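Local coordinates for protein glutathione synthetase-like effector 30 (Gpa-GSS30-apo) (Globodera pallida, PDB 5OET) that probably acts as a secreted effector of a plant-parasitic nematode, derived from glutathione synthetase, the ATP-dependent ligase that joins gamma-glutamylcysteine to glycine, at residues V160-Q165 with E231-A236; V107-L112 with S491-T496. One frame throughout, in Å; residues are numbered along the deposited sequence.

Contact 1 of 2, residues V160-Q165 with E231-A236; sequences VAMFCQ and ETLYQA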
loop_
_atom_site.group_PDB
_atom_site.type_symbol
_atom_site.label_atom_id
_atom_site.label_comp_id
_atom_site.label_asym_id
_atom_site.label_seq_id
_atom_site.Cartn_x
_atom_site.Cartn_y
_atom_site.Cartn_z
ATOM N N VAL A 160 0.656 -28.834 20.698
ATOM C CA VAL A 160 1.433 -27.723 20.146
ATOM C C VAL A 160 0.554 -26.486 19.999
ATOM O O VAL A 160 -0.443 -26.497 19.278
ATOM C CB VAL A 160 2.098 -28.081 18.794
ATOM C CG1 VAL A 160 2.768 -26.862 18.169
ATOM C CG2 VAL A 160 3.111 -29.198 18.991
ATOM N N ALA A 161 0.963 -25.432 20.694
ATOM C CA ALA A 161 0.331 -24.125 20.642
ATOM C C ALA A 161 1.295 -23.165 19.995
ATOM O O ALA A 161 2.500 -23.301 20.135
ATOM C CB ALA A 161 -0.023 -23.646 22.051
ATOM N N MET A 162 0.732 -22.211 19.275
ATOM C CA MET A 162 1.444 -21.054 18.743
ATOM C C MET A 162 1.023 -19.891 19.607
ATOM O O MET A 162 -0.158 -19.686 19.820
ATOM C CB MET A 162 1.027 -20.795 17.312
ATOM C CG MET A 162 1.533 -19.494 16.740
ATOM S SD MET A 162 1.231 -19.501 14.976
ATOM C CE MET A 162 1.332 -17.741 14.665
ATOM N N PHE A 163 1.985 -19.128 20.106
ATOM C CA PHE A 163 1.703 -18.151 21.144
ATOM C C PHE A 163 2.426 -16.857 20.819
ATOM O O PHE A 163 3.649 -16.802 20.898
ATOM C CB PHE A 163 2.116 -18.750 22.485
ATOM C CG PHE A 163 2.140 -17.775 23.612
ATOM C CD1 PHE A 163 1.123 -16.837 23.776
ATOM C CD2 PHE A 163 3.185 -17.807 24.534
ATOM C CE1 PHE A 163 1.160 -15.934 24.829
ATOM C CE2 PHE A 163 3.232 -16.915 25.590
ATOM C CZ PHE A 163 2.224 -15.977 25.741
ATOM N N CYS A 164 1.660 -15.850 20.403
ATOM C CA CYS A 164 2.182 -14.536 20.031
ATOM C C CYS A 164 1.652 -13.528 21.054
ATOM O O CYS A 164 0.476 -13.560 21.423
ATOM C CB CYS A 164 1.758 -14.131 18.601
ATOM S SG CYS A 164 2.606 -14.949 17.190
ATOM N N GLN A 165 2.538 -12.635 21.502
ATOM C CA GLN A 165 2.237 -11.680 22.562
ATOM C C GLN A 165 2.677 -10.299 22.144
ATOM O O GLN A 165 3.638 -10.164 21.404
ATOM C CB GLN A 165 2.965 -12.091 23.832
ATOM C CG GLN A 165 2.364 -11.627 25.152
ATOM C CD GLN A 165 3.233 -12.029 26.334
ATOM O OE1 GLN A 165 4.382 -11.621 26.424
ATOM N NE2 GLN A 165 2.692 -12.845 27.237
ATOM N N GLU A 231 6.828 -16.150 9.700
ATOM C CA GLU A 231 7.825 -17.173 10.056
ATOM C C GLU A 231 7.323 -18.131 11.128
ATOM O O GLU A 231 7.724 -19.289 11.138
ATOM C CB GLU A 231 9.138 -16.558 10.535
ATOM C CG GLU A 231 9.977 -15.869 9.455
ATOM C CD GLU A 231 11.124 -14.994 10.028
ATOM O OE1 GLU A 231 12.132 -14.796 9.303
ATOM O OE2 GLU A 231 11.026 -14.495 11.195
ATOM N N THR A 232 6.461 -17.650 12.017
ATOM C CA THR A 232 5.916 -18.459 13.105
ATOM C C THR A 232 4.754 -19.351 12.632
ATOM O O THR A 232 4.622 -20.497 13.078
ATOM C CB THR A 232 5.460 -17.552 14.274
ATOM O OG1 THR A 232 6.555 -16.729 14.688
ATOM C CG2 THR A 232 4.995 -18.372 15.459
ATOM N N LEU A 233 3.899 -18.820 11.751
ATOM C CA LEU A 233 2.862 -19.624 11.078
ATOM C C LEU A 233 3.443 -20.749 10.212
ATOM O O LEU A 233 2.945 -21.872 10.248
ATOM C CB LEU A 233 1.946 -18.743 10.212
ATOM C CG LEU A 233 0.885 -17.900 10.944
ATOM C CD1 LEU A 233 0.351 -16.821 10.009
ATOM C CD2 LEU A 233 -0.255 -18.769 11.478
ATOM N N TYR A 234 4.475 -20.436 9.429
ATOM C CA TYR A 234 5.201 -21.444 8.655
ATOM C C TYR A 234 5.753 -22.570 9.542
ATOM O O TYR A 234 5.615 -23.743 9.204
ATOM C CB TYR A 234 6.349 -20.796 7.889
ATOM C CG TYR A 234 7.156 -21.758 7.030
ATOM C CD1 TYR A 234 6.609 -22.308 5.902
ATOM C CD2 TYR A 234 8.472 -22.087 7.338
ATOM C CE1 TYR A 234 7.344 -23.155 5.076
ATOM C CE2 TYR A 234 9.192 -22.965 6.547
ATOM C CZ TYR A 234 8.618 -23.492 5.418
ATOM O OH TYR A 234 9.342 -24.334 4.640
ATOM N N GLN A 235 6.381 -22.215 10.664
ATOM C CA GLN A 235 6.883 -23.215 11.599
ATOM C C GLN A 235 5.741 -24.012 12.232
ATOM O O GLN A 235 5.911 -25.185 12.465
ATOM C CB GLN A 235 7.745 -22.599 12.706
ATOM C CG GLN A 235 9.053 -21.997 12.239
ATOM C CD GLN A 235 10.014 -23.026 11.709
ATOM O OE1 GLN A 235 10.237 -24.065 12.320
ATOM N NE2 GLN A 235 10.588 -22.746 10.555
ATOM N N ALA A 236 4.597 -23.387 12.502
ATOM C CA ALA A 236 3.421 -24.121 12.997
ATOM C C ALA A 236 2.887 -25.124 11.966
ATOM O O ALA A 236 2.591 -26.282 12.294
ATOM C CB ALA A 236 2.321 -23.169 13.430
#
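Met162 carries the contact of strand residues 160-165 with helix residues 231-236, laying its thioether across Thr232, Leu233 and Ala236. Its CB leaves the strand toward the helix, and CG stands anti to the backbone N (chi1 171°) with the chain extended beyond it, so that SD and CE span the gap between two backbones whose axes come no closer than 9.6 Å. CE lies 3.7 Å from Leu233 CD2, and the same methyl is 3.8 Å from Thr232 CG2. One bond back, SD lies 4.1 Å from Ala236 CB, while CG of Met162 rests 3.9 Å from Thr232 CG2. The threonine meets the methionine mainly with its methyl; its hydroxyl stays beside the backbone N (chi1 -55°) and is bonded to Met228 O one turn earlier in the helix. These contacts are apolar and buried, with no hydrogen bond between strand and helix, and the two run almost exactly antiparallel, at 177°. Phe163 next turns away from the helix, and its side chain, like that of Gln165 two residues on, touches Tyr115 of helix 98-119. Between them, Cys164 points back toward helix 225-240 but spends its sulfur on a disulfide to Cys480 of strand 469-484, a covalent tie between adjacent strands. Strand 160-173 thus lies in a mixed sheet between strands 179-188 and 469-484, with helix 225-240 packed on one face and helix 98-119 on the other.

Contact 2 of 2, residues V107-L112 with S491-T496; sequences VQKAML and SYFSRT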
loop_
_atom_site.group_PDB
_atom_site.type_symbol
_atom_site.label_atom_id
_atom_site.label_comp_id
_atom_site.label_asym_id
_atom_site.label_seq_id
_atom_site.Cartn_x
_atom_site.Cartn_y
_atom_site.Cartn_z
ATOM N N VAL A 107 13.464 -8.198 27.609
ATOM C CA VAL A 107 12.664 -8.964 28.567
ATOM C C VAL A 107 11.555 -9.792 27.887
ATOM O O VAL A 107 10.896 -10.627 28.537
ATOM C CB VAL A 107 12.109 -8.042 29.684
ATOM C CG1 VAL A 107 10.903 -7.226 29.220
ATOM C CG2 VAL A 107 11.787 -8.844 30.928
ATOM N N GLN A 108 11.367 -9.586 26.578
ATOM C CA GLN A 108 10.282 -10.239 25.842
ATOM C C GLN A 108 10.377 -11.750 25.880
ATOM O O GLN A 108 9.378 -12.409 26.093
ATOM C CB GLN A 108 10.206 -9.753 24.381
ATOM C CG GLN A 108 8.870 -10.055 23.699
ATOM C CD GLN A 108 7.656 -9.484 24.449
ATOM O OE1 GLN A 108 6.546 -9.993 24.313
ATOM N NE2 GLN A 108 7.865 -8.421 25.250
ATOM N N LYS A 109 11.573 -12.298 25.700
ATOM C CA LYS A 109 11.777 -13.754 25.814
ATOM C C LYS A 109 11.260 -14.282 27.176
ATOM O O LYS A 109 10.479 -15.237 27.236
ATOM C CB LYS A 109 13.257 -14.091 25.610
ATOM C CG LYS A 109 13.569 -15.550 25.340
ATOM C CD LYS A 109 15.040 -15.854 25.626
ATOM C CE LYS A 109 15.333 -17.349 25.657
ATOM N NZ LYS A 109 15.247 -17.979 24.302
ATOM N N ALA A 110 11.676 -13.623 28.255
ATOM C CA ALA A 110 11.211 -13.944 29.613
ATOM C C ALA A 110 9.701 -13.815 29.768
ATOM O O ALA A 110 9.051 -14.619 30.440
ATOM C CB ALA A 110 11.894 -13.032 30.618
ATOM N N MET A 111 9.154 -12.779 29.163
ATOM C CA MET A 111 7.734 -12.484 29.280
ATOM C C MET A 111 6.866 -13.566 28.596
ATOM O O MET A 111 5.847 -13.998 29.146
ATOM C CB MET A 111 7.436 -11.102 28.704
ATOM C CG MET A 111 6.322 -10.399 29.444
ATOM S SD MET A 111 6.955 -9.551 30.893
ATOM C CE MET A 111 5.506 -9.701 31.971
ATOM N N LEU A 112 7.279 -14.023 27.412
ATOM C CA LEU A 112 6.601 -15.151 26.766
ATOM C C LEU A 112 6.723 -16.419 27.613
ATOM O O LEU A 112 5.738 -17.095 27.860
ATOM C CB LEU A 112 7.158 -15.401 25.366
ATOM C CG LEU A 112 6.995 -14.297 24.321
ATOM C CD1 LEU A 112 7.739 -14.637 23.037
ATOM C CD2 LEU A 112 5.530 -14.070 24.039
ATOM N N SER A 491 9.926 -25.062 21.150
ATOM C CA SER A 491 10.699 -25.472 19.968
ATOM C C SER A 491 11.099 -24.311 19.060
ATOM O O SER A 491 11.983 -24.453 18.222
ATOM C CB SER A 491 9.896 -26.486 19.166
ATOM O OG SER A 491 8.651 -25.940 18.782
ATOM N N TYR A 492 10.448 -23.166 19.211
ATOM C CA TYR A 492 10.711 -22.049 18.344
ATOM C C TYR A 492 10.445 -20.724 19.062
ATOM O O TYR A 492 9.367 -20.550 19.652
ATOM C CB TYR A 492 9.841 -22.175 17.102
ATOM C CG TYR A 492 10.065 -21.073 16.122
ATOM C CD1 TYR A 492 11.192 -21.066 15.328
ATOM C CD2 TYR A 492 9.154 -20.014 16.008
ATOM C CE1 TYR A 492 11.420 -20.056 14.419
ATOM C CE2 TYR A 492 9.372 -18.984 15.103
ATOM C CZ TYR A 492 10.512 -19.013 14.307
ATOM O OH TYR A 492 10.759 -18.005 13.393
ATOM N N PHE A 493 11.440 -19.825 19.032
ATOM C CA PHE A 493 11.267 -18.409 19.393
ATOM C C PHE A 493 11.410 -17.537 18.142
ATOM O O PHE A 493 12.448 -17.585 17.476
ATOM C CB PHE A 493 12.323 -17.955 20.399
ATOM C CG PHE A 493 12.208 -18.596 21.763
ATOM C CD1 PHE A 493 11.364 -18.060 22.731
ATOM C CD2 PHE A 493 12.997 -19.696 22.103
ATOM C CE1 PHE A 493 11.270 -18.626 23.983
ATOM C CE2 PHE A 493 12.914 -20.265 23.364
ATOM C CZ PHE A 493 12.045 -19.726 24.302
ATOM N N SER A 494 10.391 -16.732 17.841
ATOM C CA SER A 494 10.430 -15.812 16.703
ATOM C C SER A 494 11.340 -14.641 16.995
ATOM O O SER A 494 11.728 -14.438 18.138
ATOM C CB SER A 494 9.030 -15.272 16.396
ATOM O OG SER A 494 8.613 -14.319 17.359
ATOM N N ARG A 495 11.663 -13.867 15.962
ATOM C CA ARG A 495 12.318 -12.565 16.142
ATOM C C ARG A 495 11.382 -11.673 16.965
ATOM O O ARG A 495 10.174 -11.928 17.031
ATOM C CB ARG A 495 12.627 -11.902 14.796
ATOM C CG ARG A 495 11.385 -11.504 13.998
ATOM C CD ARG A 495 11.684 -10.666 12.756
ATOM N NE ARG A 495 12.073 -11.471 11.583
ATOM C CZ ARG A 495 13.297 -11.533 11.044
ATOM N NH1 ARG A 495 14.322 -10.828 11.538
ATOM N NH2 ARG A 495 13.497 -12.312 9.981
ATOM N N THR A 496 11.939 -10.657 17.609
ATOM C CA THR A 496 11.137 -9.647 18.282
ATOM C C THR A 496 10.747 -8.563 17.308
ATOM O O THR A 496 11.394 -8.374 16.273
ATOM C CB THR A 496 11.879 -8.985 19.435
ATOM O OG1 THR A 496 13.234 -8.767 19.033
ATOM C CG2 THR A 496 11.808 -9.869 20.668
#
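The ring of Phe493 receives the ammonium group of Lys109 over one face, a cation-pi contact. NZ of Lys109 is 3.6 Å from the centre of the Phe493 ring and 18° off its normal, a little toward the rim where CE2 of Phe493, at 3.4 Å, is the nearest carbon to NZ. The lysine reaches there by an extended chain that bends at its last torsion (chi4 70°), crossing the phenylalanine side chain at about a right angle. Nearer its root, Lys109 CG stands over the CE1 side of the same face, 4.1 Å from Phe493 CE1. The contact sets helix 98-119 against the face of the mixed sheet that Phe493 points to, while Tyr492 before it turns to helix 225-240 on the other. A classic beta bulge, in which Ser491 and Tyr492 both face Leu482, puts an extra residue into the strand opposite 469-484 just ahead of the phenylalanine. Farther along, Thr496 sets its methyl CG2 4.0 Å from Gln108 CB, an apolar touch. Between these two points, Ser494 OG donates to the carbonyl O of Arg495 at 2.9 Å, from 28° out of the carbonyl plane; this OG is also bonded to Cys480 N.

How the contacts relate
Contacts 1 and 2 have centres 11 Å apart and both reach one mixed sheet, where strands 160-173 and 490-504 flank strand 469-484; together they put helices on both faces of it. Along the chain the order is 107-112, 160-165, 231-236, 491-496, so contact 2 brackets contact 1. They also touch directly: Glu231 OE1 forms a salt bridge with Arg495 NH2 at 2.9 Å, and Gln165 packs on Leu112. Segments 66 residues apart in contact 1 and 379 apart in contact 2 thus meet on a single sheet, consistent with a glutathione synthetase fold retained in this effector.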